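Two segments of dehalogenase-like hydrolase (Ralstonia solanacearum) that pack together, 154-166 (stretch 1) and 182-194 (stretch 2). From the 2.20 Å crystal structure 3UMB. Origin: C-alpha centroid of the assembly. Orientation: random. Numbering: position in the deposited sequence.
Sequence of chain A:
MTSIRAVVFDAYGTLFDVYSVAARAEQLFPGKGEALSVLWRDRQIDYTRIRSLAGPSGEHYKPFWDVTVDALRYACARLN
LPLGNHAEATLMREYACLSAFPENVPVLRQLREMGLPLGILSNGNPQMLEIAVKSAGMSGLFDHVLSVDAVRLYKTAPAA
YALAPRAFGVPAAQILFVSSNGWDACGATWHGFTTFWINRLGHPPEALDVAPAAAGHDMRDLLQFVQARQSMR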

# COMPACT_ATOMS: atom_id res chain seq x y z
N TYR A 154 -9.19 4.19 6.56
CA TYR A 154 -7.91 4.91 6.55
C TYR A 154 -7.79 5.76 5.31
O TYR A 154 -8.38 5.47 4.28
N LYS A 155 -7.00 6.82 5.39
CA LYS A 155 -6.55 7.51 4.19
C LYS A 155 -5.98 6.48 3.26
O LYS A 155 -5.31 5.54 3.73
N THR A 156 -6.18 6.63 1.96
CA THR A 156 -6.71 7.85 1.31
C THR A 156 -8.24 7.92 1.11
O THR A 156 -8.71 8.66 0.26
N ALA A 157 -8.99 7.12 1.88
CA ALA A 157 -10.42 7.02 1.76
C ALA A 157 -11.12 8.37 1.90
O ALA A 157 -10.80 9.09 2.83
N PRO A 158 -12.07 8.72 0.99
CA PRO A 158 -12.75 10.03 1.09
C PRO A 158 -13.33 10.33 2.49
O PRO A 158 -13.29 11.46 2.94
N ALA A 159 -13.84 9.29 3.15
CA ALA A 159 -14.54 9.47 4.43
C ALA A 159 -13.54 9.96 5.48
O ALA A 159 -13.95 10.63 6.43
N ALA A 160 -12.26 9.59 5.33
CA ALA A 160 -11.19 10.05 6.25
C ALA A 160 -10.88 11.51 6.01
O ALA A 160 -10.85 12.28 6.94
N TYR A 161 -10.66 11.89 4.76
CA TYR A 161 -10.40 13.29 4.42
C TYR A 161 -11.61 14.17 4.82
O TYR A 161 -11.45 15.24 5.44
N ALA A 162 -12.81 13.65 4.59
CA ALA A 162 -14.00 14.41 4.86
C ALA A 162 -14.14 14.83 6.30
O ALA A 162 -14.90 15.75 6.56
N LEU A 163 -13.46 14.17 7.23
CA LEU A 163 -13.59 14.55 8.63
C LEU A 163 -13.23 16.04 8.87
O LEU A 163 -13.81 16.67 9.75
N ALA A 164 -12.30 16.59 8.11
CA ALA A 164 -11.76 17.91 8.49
C ALA A 164 -12.68 19.04 8.04
O ALA A 164 -13.02 19.88 8.86
N PRO A 165 -13.16 19.02 6.79
CA PRO A 165 -14.22 19.99 6.51
C PRO A 165 -15.36 19.96 7.54
O PRO A 165 -15.78 21.03 7.99
N ARG A 166 -15.79 18.76 7.97
CA ARG A 166 -16.92 18.65 8.91
C ARG A 166 -16.66 19.30 10.19
O ARG A 166 -17.48 20.06 10.64
N GLY A 182 4.13 12.15 0.89
CA GLY A 182 3.75 12.56 -0.46
C GLY A 182 2.43 11.99 -0.91
O GLY A 182 1.62 12.70 -1.51
N TRP A 183 2.17 10.72 -0.60
CA TRP A 183 0.92 10.09 -1.04
C TRP A 183 -0.28 10.83 -0.43
O TRP A 183 -1.31 11.01 -1.06
N ASP A 184 -0.13 11.27 0.81
CA ASP A 184 -1.20 11.92 1.53
C ASP A 184 -1.39 13.35 1.03
O ASP A 184 -2.54 13.78 0.84
N ALA A 185 -0.31 14.09 0.73
CA ALA A 185 -0.49 15.46 0.14
C ALA A 185 -1.28 15.32 -1.13
O ALA A 185 -2.19 16.13 -1.42
N CYS A 186 -0.95 14.29 -1.89
CA CYS A 186 -1.59 14.04 -3.19
C CYS A 186 -3.05 13.61 -3.05
O CYS A 186 -3.92 14.04 -3.82
N GLY A 187 -3.31 12.74 -2.09
CA GLY A 187 -4.69 12.30 -1.83
C GLY A 187 -5.54 13.48 -1.37
O GLY A 187 -6.72 13.59 -1.76
N ALA A 188 -4.95 14.36 -0.54
CA ALA A 188 -5.67 15.53 -0.05
C ALA A 188 -5.97 16.51 -1.15
O ALA A 188 -7.03 17.12 -1.16
N THR A 189 -5.07 16.64 -2.10
CA THR A 189 -5.28 17.53 -3.22
C THR A 189 -6.44 17.04 -4.08
O THR A 189 -7.20 17.85 -4.62
N TRP A 190 -6.55 15.72 -4.25
CA TRP A 190 -7.69 15.10 -4.96
C TRP A 190 -8.98 15.44 -4.22
O TRP A 190 -9.98 15.72 -4.79
N HIS A 191 -8.98 15.38 -2.92
CA HIS A 191 -10.22 15.67 -2.19
C HIS A 191 -10.66 17.13 -2.31
O HIS A 191 -11.82 17.45 -2.13
N GLY A 192 -9.72 18.01 -2.65
CA GLY A 192 -10.00 19.44 -2.88
C GLY A 192 -9.38 20.40 -1.85
O GLY A 192 -9.78 21.56 -1.83
N PHE A 193 -8.47 19.95 -1.00
CA PHE A 193 -7.78 20.86 -0.07
C PHE A 193 -6.71 21.65 -0.78
O PHE A 193 -6.21 21.23 -1.81
N THR A 194 -6.34 22.77 -0.19
CA THR A 194 -5.06 23.39 -0.52
C THR A 194 -4.08 22.60 0.29
O THR A 194 -4.23 22.49 1.51

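The contact is organized around one side chain. Tyr161 points its CA-to-CB bond toward the helix of stretch 2, and in the m rotamer (chi1 -70°) its ring settles as a knob among Asp184, Gly187, Ala188 and His191. The ring lies over the backbone of that helix: Ala188 CA sits 4.2 Å from the Tyr161 ring centroid, over one face, and Tyr161 CE1 is 4.0 Å from Ala188 CB. Such close approach depends on the glycine at position 187. Gly187 CA lies 3.6 Å from Tyr161 OH, and a CB there would point into the contact and clash with both Tyr161 OH and Thr156 CG2.

The polar account is settled at Asp184. Its CA-to-CB bond points sideways, but the t rotamer (chi1 -163°) brings the carboxylate nearer to stretch 1, where each oxygen meets a different donor. Tyr161 OH donates to Asp184 OD1 at 2.6 Å, near the plane of the tyrosine ring, while Lys155 NZ donates to Asp184 OD2 at 2.9 Å in a salt bridge. Lys155 reaches the acid with chi1 in m and the rest of its chain extended, all three later torsions t. Both Lys155 NZ and Asp184 OD2 have further hydrogen bonds elsewhere in the structure, so this buried charge pair belongs to a wider network. The lesson of this contact is that the buried acid is met by a hydroxyl on one oxygen and an ammonium on the other, with further help for OD2 elsewhere in the structure.

Beside this cluster, Trp183 (chi1 57°, p) offers its ring edge to aliphatic atoms, with Lys155 CB 3.8 Å from Trp183 CZ3 and Thr156 CG2 3.8 Å from Trp183 CE3. Thr156, in p after a cis peptide bond, thus packs its methyl across the contact while its OG1 is satisfied elsewhere in the structure.

At the other end of the helix, His191 points toward stretch 1 in the t rotamer. Tyr161 CB lies over one face of its ring, 3.7 Å from the His191 centroid. His191 NE2 is the unpaid item: it is buried by the contact and has no partner in the model. The nearby Ala162 N, 3.8 Å from His191 NE2, is already committed to Pro158 O at 2.8 Å in the backbone.

Gly192, with positive phi, takes the chain out of the helix, and Phe193 (m) then points back toward stretch 1 to supply an apolar close. Phe193 CZ touches Pro165 CD at 3.8 Å, Phe193 CE2 lies 4.0 Å from Tyr161 CB, and Phe193 CE1 is 4.3 Å from Ala164 CB.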

# COMPACT_ATOMS: atom_id res chain seq x y z
CB TYR A 154 -6.78 3.90 6.60
CG TYR A 154 -6.63 3.27 7.95
CD1 TYR A 154 -7.06 2.01 8.18
CD2 TYR A 154 -6.04 3.98 9.01
CE1 TYR A 154 -6.95 1.43 9.45
CE2 TYR A 154 -5.95 3.42 10.30
CZ TYR A 154 -6.36 2.12 10.50
OH TYR A 154 -6.24 1.52 11.76
CB LYS A 155 -5.42 8.50 4.50
CG LYS A 155 -5.80 9.61 5.48
CD LYS A 155 -4.54 10.08 6.21
CE LYS A 155 -4.62 11.48 6.77
NZ LYS A 155 -3.31 11.79 7.52
CB THR A 156 -6.08 7.99 -0.05
OG1 THR A 156 -6.09 6.70 -0.66
CG2 THR A 156 -4.59 8.44 0.05
CB ALA A 157 -10.93 6.02 2.89
CB PRO A 158 -13.89 9.95 0.08
CG PRO A 158 -13.39 9.02 -0.99
CD PRO A 158 -12.34 8.07 -0.32
CB ALA A 159 -15.21 8.15 4.90
CB ALA A 160 -9.92 9.23 6.11
CB TYR A 161 -10.02 13.47 2.94
CG TYR A 161 -8.64 12.91 2.58
CD1 TYR A 161 -7.47 13.36 3.25
CD2 TYR A 161 -8.49 11.97 1.58
CE1 TYR A 161 -6.19 12.84 2.96
CE2 TYR A 161 -7.20 11.44 1.26
CZ TYR A 161 -6.06 11.88 1.96
OH TYR A 161 -4.82 11.36 1.62
CB ALA A 162 -15.27 13.70 4.41
CB LEU A 163 -12.80 13.60 9.59
CG LEU A 163 -13.28 12.15 9.79
CD1 LEU A 163 -12.19 11.26 10.42
CD2 LEU A 163 -14.55 12.09 10.60
CB ALA A 164 -10.36 18.11 8.03
CB PRO A 165 -14.67 19.61 5.13
CG PRO A 165 -13.36 19.14 4.48
CD PRO A 165 -12.75 18.31 5.57
CB ARG A 166 -17.29 17.22 9.27
CG ARG A 166 -18.44 16.72 8.43
CD ARG A 166 -19.35 15.74 9.20
NE ARG A 166 -18.65 14.54 9.62
CZ ARG A 166 -18.08 13.70 8.79
NH1 ARG A 166 -18.12 13.92 7.48
NH2 ARG A 166 -17.51 12.61 9.26
CB TRP A 183 0.89 8.59 -0.72
CG TRP A 183 1.09 8.21 0.74
CD1 TRP A 183 2.27 7.84 1.32
CD2 TRP A 183 0.10 8.17 1.78
NE1 TRP A 183 2.09 7.64 2.67
CE2 TRP A 183 0.76 7.79 2.97
CE3 TRP A 183 -1.27 8.43 1.82
CZ2 TRP A 183 0.08 7.62 4.19
CZ3 TRP A 183 -1.95 8.31 3.05
CH2 TRP A 183 -1.26 7.91 4.22
CB ASP A 184 -0.86 11.89 3.02
CG ASP A 184 -2.06 12.16 3.92
OD1 ASP A 184 -3.24 12.21 3.45
OD2 ASP A 184 -1.79 12.30 5.12
CB ALA A 185 0.85 16.17 -0.15
CB CYS A 186 -0.81 12.94 -3.91
SG CYS A 186 0.78 13.50 -4.63
CB ALA A 188 -4.94 16.18 1.05
CB THR A 189 -4.01 17.62 -4.08
OG1 THR A 189 -2.88 17.89 -3.23
CG2 THR A 189 -4.13 18.70 -5.16
CB TRP A 190 -7.54 13.55 -5.00
CG TRP A 190 -6.66 12.96 -6.09
CD1 TRP A 190 -6.35 13.52 -7.31
CD2 TRP A 190 -6.03 11.67 -6.08
NE1 TRP A 190 -5.53 12.68 -8.02
CE2 TRP A 190 -5.33 11.53 -7.30
CE3 TRP A 190 -5.95 10.63 -5.14
CZ2 TRP A 190 -4.59 10.41 -7.59
CZ3 TRP A 190 -5.20 9.52 -5.44
CH2 TRP A 190 -4.53 9.42 -6.66
CB HIS A 191 -10.05 15.29 -0.74
CG HIS A 191 -11.32 15.32 0.07
ND1 HIS A 191 -12.32 14.39 -0.09
CD2 HIS A 191 -11.73 16.17 1.04
CE1 HIS A 191 -13.29 14.65 0.77
NE2 HIS A 191 -12.96 15.72 1.46
CB PHE A 193 -7.04 20.15 1.06
CG PHE A 193 -7.92 19.36 1.98
CD1 PHE A 193 -8.46 19.93 3.12
CD2 PHE A 193 -8.18 18.00 1.72
CE1 PHE A 193 -9.26 19.18 3.98
CE2 PHE A 193 -8.95 17.26 2.57
CZ PHE A 193 -9.50 17.85 3.72
CB THR A 194 -4.96 24.89 -0.06
OG1 THR A 194 -6.07 25.63 -0.57
CG2 THR A 194 -3.64 25.51 -0.56